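PDB 1ZVT: topoisomerase IV subunit A from Escherichia coli, which helps topoisomerase IV unlink and relax DNA, its C-terminal beta-pinwheel domain probably binding DNA and contributing to the enzyme's choice of substrate. Local coordinates for residues T201-I204 and R209-K212; Q192-P197 and D239-D244. All coordinates share one frame; numbering follows the deposited sequence.

Contact 1 of 2, residues T201-I204 and R209-K212; sequences TLTI and RKIK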
loop_
_atom_site.group_PDB
_atom_site.type_symbol
_atom_site.label_atom_id
_atom_site.label_comp_id
_atom_site.label_asym_id
_atom_site.label_seq_id
_atom_site.Cartn_x
_atom_site.Cartn_y
_atom_site.Cartn_z
ATOM N N THR A 201 -3.007 16.911 10.310
ATOM C CA THR A 201 -2.410 18.005 9.548
ATOM C C THR A 201 -1.431 17.370 8.576
ATOM O O THR A 201 -0.749 16.425 8.946
ATOM C CB THR A 201 -1.656 18.994 10.469
ATOM O OG1 THR A 201 -2.593 19.620 11.355
ATOM C CG2 THR A 201 -0.906 20.052 9.680
ATOM N N LEU A 202 -1.435 17.860 7.334
ATOM C CA LEU A 202 -0.495 17.450 6.284
ATOM C C LEU A 202 0.359 18.639 5.885
ATOM O O LEU A 202 -0.159 19.733 5.606
ATOM C CB LEU A 202 -1.241 16.950 5.039
ATOM C CG LEU A 202 -1.590 15.458 5.050
ATOM C CD1 LEU A 202 -2.875 15.198 5.785
ATOM C CD2 LEU A 202 -1.706 14.994 3.630
ATOM N N THR A 203 1.664 18.423 5.829
ATOM C CA THR A 203 2.563 19.430 5.309
ATOM C C THR A 203 3.170 18.819 4.061
ATOM O O THR A 203 3.729 17.741 4.127
ATOM C CB THR A 203 3.657 19.778 6.323
ATOM O OG1 THR A 203 3.041 20.298 7.519
ATOM C CG2 THR A 203 4.603 20.808 5.768
ATOM N N ILE A 204 3.029 19.507 2.936
ATOM C CA ILE A 204 3.415 18.950 1.638
ATOM C C ILE A 204 4.449 19.868 1.020
ATOM O O ILE A 204 4.237 21.087 0.966
ATOM C CB ILE A 204 2.164 18.818 0.707
ATOM C CG1 ILE A 204 1.083 17.944 1.357
ATOM C CG2 ILE A 204 2.541 18.282 -0.675
ATOM C CD1 ILE A 204 -0.219 17.846 0.565
ATOM N N ARG A 209 8.907 24.900 -2.090
ATOM C CA ARG A 209 7.535 25.386 -1.876
ATOM C C ARG A 209 6.915 24.463 -0.846
ATOM O O ARG A 209 7.155 23.261 -0.893
ATOM C CB ARG A 209 6.744 25.292 -3.181
ATOM C CG ARG A 209 5.289 25.721 -3.084
ATOM C CD ARG A 209 4.456 25.205 -4.258
ATOM N NE ARG A 209 3.595 24.088 -3.862
ATOM C CZ ARG A 209 2.297 24.199 -3.587
ATOM N NH1 ARG A 209 1.682 25.372 -3.686
ATOM N NH2 ARG A 209 1.603 23.131 -3.225
ATOM N N LYS A 210 6.122 25.024 0.073
ATOM C CA LYS A 210 5.562 24.293 1.201
ATOM C C LYS A 210 4.098 24.680 1.359
ATOM O O LYS A 210 3.768 25.859 1.263
ATOM C CB LYS A 210 6.325 24.714 2.477
ATOM C CG LYS A 210 6.069 23.852 3.684
ATOM C CD LYS A 210 5.971 24.681 4.947
ATOM C CE LYS A 210 7.330 25.062 5.542
ATOM N NZ LYS A 210 7.655 24.234 6.758
ATOM N N ILE A 211 3.206 23.708 1.565
ATOM C CA ILE A 211 1.860 24.053 2.032
ATOM C C ILE A 211 1.505 23.235 3.249
ATOM O O ILE A 211 1.849 22.061 3.341
ATOM C CB ILE A 211 0.717 23.943 0.968
ATOM C CG1 ILE A 211 0.615 22.533 0.382
ATOM C CG2 ILE A 211 0.886 24.983 -0.143
ATOM C CD1 ILE A 211 -0.809 22.171 -0.101
ATOM N N LYS A 212 0.830 23.880 4.191
ATOM C CA LYS A 212 0.425 23.241 5.426
ATOM C C LYS A 212 -1.108 23.206 5.440
ATOM O O LYS A 212 -1.770 24.246 5.287
ATOM C CB LYS A 212 0.990 23.998 6.635
ATOM C CG LYS A 212 0.709 23.299 7.965
ATOM C CD LYS A 212 1.425 23.950 9.145
ATOM C CE LYS A 212 1.382 22.965 10.309
ATOM N NZ LYS A 212 1.317 23.589 11.674
#

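Contact 2 of 2, residues Q192-P197 and D239-D244; sequences QLYVLP and DRVEID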
loop_
_atom_site.group_PDB
_atom_site.type_symbol
_atom_site.label_atom_id
_atom_site.label_comp_id
_atom_site.label_asym_id
_atom_site.label_seq_id
_atom_site.Cartn_x
_atom_site.Cartn_y
_atom_site.Cartn_z
ATOM N N GLN A 192 -1.092 10.019 -4.451
ATOM C CA GLN A 192 -0.974 9.685 -3.032
ATOM C C GLN A 192 -2.345 9.297 -2.522
ATOM O O GLN A 192 -3.345 9.872 -2.961
ATOM C CB GLN A 192 -0.536 10.900 -2.218
ATOM C CG GLN A 192 0.771 11.567 -2.688
ATOM C CD GLN A 192 2.022 10.984 -2.093
ATOM O OE1 GLN A 192 3.113 11.210 -2.617
ATOM N NE2 GLN A 192 1.897 10.280 -0.981
ATOM N N LEU A 193 -2.392 8.357 -1.590
ATOM C CA LEU A 193 -3.665 7.951 -1.008
ATOM C C LEU A 193 -3.453 7.598 0.442
ATOM O O LEU A 193 -2.677 6.660 0.755
ATOM C CB LEU A 193 -4.188 6.698 -1.743
ATOM C CG LEU A 193 -5.552 6.109 -1.342
ATOM C CD1 LEU A 193 -6.679 7.135 -1.556
ATOM C CD2 LEU A 193 -5.864 4.849 -2.149
ATOM N N TYR A 194 -4.155 8.301 1.319
ATOM C CA TYR A 194 -3.979 8.105 2.777
ATOM C C TYR A 194 -5.286 7.802 3.472
ATOM O O TYR A 194 -6.349 8.129 2.957
ATOM C CB TYR A 194 -3.447 9.398 3.397
ATOM C CG TYR A 194 -2.318 10.068 2.676
ATOM C CD1 TYR A 194 -2.513 11.307 2.063
ATOM C CD2 TYR A 194 -1.052 9.496 2.632
ATOM C CE1 TYR A 194 -1.463 11.957 1.424
ATOM C CE2 TYR A 194 0.004 10.138 1.977
ATOM C CZ TYR A 194 -0.228 11.362 1.383
ATOM O OH TYR A 194 0.774 12.036 0.732
ATOM N N VAL A 195 -5.198 7.235 4.680
ATOM C CA VAL A 195 -6.351 7.139 5.552
ATOM C C VAL A 195 -5.889 7.787 6.843
ATOM O O VAL A 195 -4.851 7.387 7.420
ATOM C CB VAL A 195 -6.857 5.693 5.739
ATOM C CG1 VAL A 195 -7.970 5.668 6.761
ATOM C CG2 VAL A 195 -7.354 5.116 4.389
ATOM N N LEU A 196 -6.587 8.853 7.215
ATOM C CA LEU A 196 -6.149 9.733 8.289
ATOM C C LEU A 196 -7.269 9.872 9.299
ATOM O O LEU A 196 -8.441 9.929 8.938
ATOM C CB LEU A 196 -5.887 11.159 7.785
ATOM C CG LEU A 196 -5.324 11.576 6.433
ATOM C CD1 LEU A 196 -5.861 12.956 6.055
ATOM C CD2 LEU A 196 -3.826 11.603 6.526
ATOM N N PRO A 197 -6.909 10.011 10.563
ATOM C CA PRO A 197 -7.888 10.530 11.526
ATOM C C PRO A 197 -8.389 11.892 11.062
ATOM O O PRO A 197 -7.579 12.744 10.671
ATOM C CB PRO A 197 -7.085 10.701 12.811
ATOM C CG PRO A 197 -5.843 9.946 12.618
ATOM C CD PRO A 197 -5.602 9.715 11.159
ATOM N N ASP A 239 7.469 15.990 -3.240
ATOM C CA ASP A 239 8.635 15.241 -2.794
ATOM C C ASP A 239 8.762 15.063 -1.283
ATOM O O ASP A 239 9.597 14.288 -0.837
ATOM C CB ASP A 239 9.921 15.778 -3.416
ATOM C CG ASP A 239 10.138 17.239 -3.127
ATOM O OD1 ASP A 239 9.907 17.678 -1.981
ATOM O OD2 ASP A 239 10.512 17.962 -4.077
ATOM N N ARG A 240 7.916 15.715 -0.492
ATOM C CA ARG A 240 7.920 15.418 0.944
ATOM C C ARG A 240 6.523 15.595 1.486
ATOM O O ARG A 240 5.871 16.577 1.143
ATOM C CB ARG A 240 8.914 16.351 1.685
ATOM C CG ARG A 240 9.151 15.975 3.163
ATOM C CD ARG A 240 10.203 16.915 3.827
ATOM N NE ARG A 240 11.522 16.896 3.160
ATOM C CZ ARG A 240 12.617 17.486 3.658
ATOM N NH1 ARG A 240 12.556 18.145 4.817
ATOM N NH2 ARG A 240 13.769 17.441 2.996
ATOM N N VAL A 241 6.061 14.645 2.308
ATOM C CA VAL A 241 4.782 14.782 2.984
ATOM C C VAL A 241 5.000 14.406 4.442
ATOM O O VAL A 241 5.607 13.382 4.732
ATOM C CB VAL A 241 3.701 13.849 2.407
ATOM C CG1 VAL A 241 2.400 14.027 3.176
ATOM C CG2 VAL A 241 3.455 14.118 0.916
ATOM N N GLU A 242 4.503 15.235 5.351
ATOM C CA GLU A 242 4.563 14.903 6.783
ATOM C C GLU A 242 3.147 14.930 7.300
ATOM O O GLU A 242 2.479 15.946 7.164
ATOM C CB GLU A 242 5.428 15.927 7.519
ATOM C CG GLU A 242 6.875 15.887 7.055
ATOM C CD GLU A 242 7.557 17.223 7.208
ATOM O OE1 GLU A 242 7.198 18.184 6.481
ATOM O OE2 GLU A 242 8.443 17.308 8.077
ATOM N N ILE A 243 2.690 13.816 7.869
ATOM C CA ILE A 243 1.327 13.709 8.379
ATOM C C ILE A 243 1.402 13.625 9.895
ATOM O O ILE A 243 2.023 12.723 10.434
ATOM C CB ILE A 243 0.630 12.446 7.822
ATOM C CG1 ILE A 243 0.641 12.489 6.290
ATOM C CG2 ILE A 243 -0.785 12.334 8.345
ATOM C CD1 ILE A 243 0.212 11.200 5.634
ATOM N N ASP A 244 0.773 14.582 10.568
ATOM C CA ASP A 244 0.695 14.577 12.031
ATOM C C ASP A 244 -0.740 14.210 12.386
ATOM O O ASP A 244 -1.656 14.923 12.001
ATOM C CB ASP A 244 1.111 15.955 12.565
ATOM C CG ASP A 244 2.593 16.220 12.358
ATOM O OD1 ASP A 244 3.396 15.412 12.876
ATOM O OD2 ASP A 244 2.977 17.206 11.660
#

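Contact 1 of 2, residues T201-I204 and R209-K212
Lys212 lays the aliphatic stem of its side chain across Thr201 and Thr203 of the neighbouring strand. Its CG is anti to the backbone N (chi1 -175°), and the chain stays extended as far as Lys212 CE, 3.8 Å from Thr201 CG2. Nearer the backbone, Lys212 CG rests 3.8 Å from Thr203 OG1, so the lysine passes both threonines with its carbons. The methyl of Thr203 turns the other way along the strand, and Thr203 CG2 touches Lys210 CG at 4.0 Å. On the reverse face, Ile204 and Ile211 pair as apolar neighbours. Ile211 holds CG1 between its backbone N and carbonyl carbon (chi1 58°), a position that places Ile211 CG1 4.0 Å from Ile204 CB. This pair is also the hydrogen-bonded one of the antiparallel register: Ile204 N donates to Ile211 O at 2.8 Å, and Ile211 N returns the bond to Ile204 O at 2.9 Å, both nearly straight. Thr203 and Lys212 form the adjoining non-hydrogen-bonded pair, where a CA-H...O contact joins Thr203 CA to Ile211 O at 3.4 Å. The two strands make a beta hairpin. Strand 201-206 is the middle of a three-stranded sheet, bonded on its other edge to strand 240-244, while Leu202 packs on strands 146-151 and 190-196 and on helix 215-219.

Contact 2 of 2, residues Q192-P197 and D239-D244
Tyr194 reaches across to Val241 and Ile243, and its side chain illustrates how one aromatic can span the space between two sheets. From CB, which heads toward the opposing strand, chi1 of -46° sets CG anti to the carbonyl carbon, and the ring turns one face to Ile243. Tyr194 CG touches the end methyl of Ile243 lightly, and Tyr194 CD2 comes to 3.7 Å from Ile243 CD1. CE2 shares it too. Ile243 CD1 sits over one face of the ring, 21° off the normal and displaced toward the rim, as a CH-pi contact. Farther out, Tyr194 CZ has Val241 CG1 at 4.2 Å. At the tip, Tyr194 OH lies against both methyls of Val241, 3.4 Å from Val241 CG2. Alongside, Leu196 CD2 meets Ile243 CG2 at 3.6 Å, the two side chains crossing at about a right angle. An alanine in place of Tyr194 takes away the ring and its hydroxyl, which would probably leave Ile243 CD1 without the face it rests on and open a gap before the two methyls of Val241. The axes of the two short strand segments pass 9.8 Å apart at their closest and run nearly parallel; joined by side chains without hydrogen bonds, they are consistent with the face-to-face packing of successive blades in a beta-pinwheel.

Their centres about 10 Å apart, the two contacts show the two directions in which such a domain is built: contact 1 joins strands within a sheet, contact 2 packs one sheet on the next. Along the chain the order is 192-197, 201-204, 209-212, 239-244, so the hairpin is nested inside the loop closed by contact 2. Strands 201-206 and 240-244 are neighbours in the same sheet, probably linked by Thr201 O to Asp244 N and Thr203 O to Glu242 N. Leu202 packs on Leu196 and Tyr194, carrying the hairpin into the interface. Together they fasten the last three-stranded sheet to the preceding four-stranded one at the C-terminal end of the pinwheel.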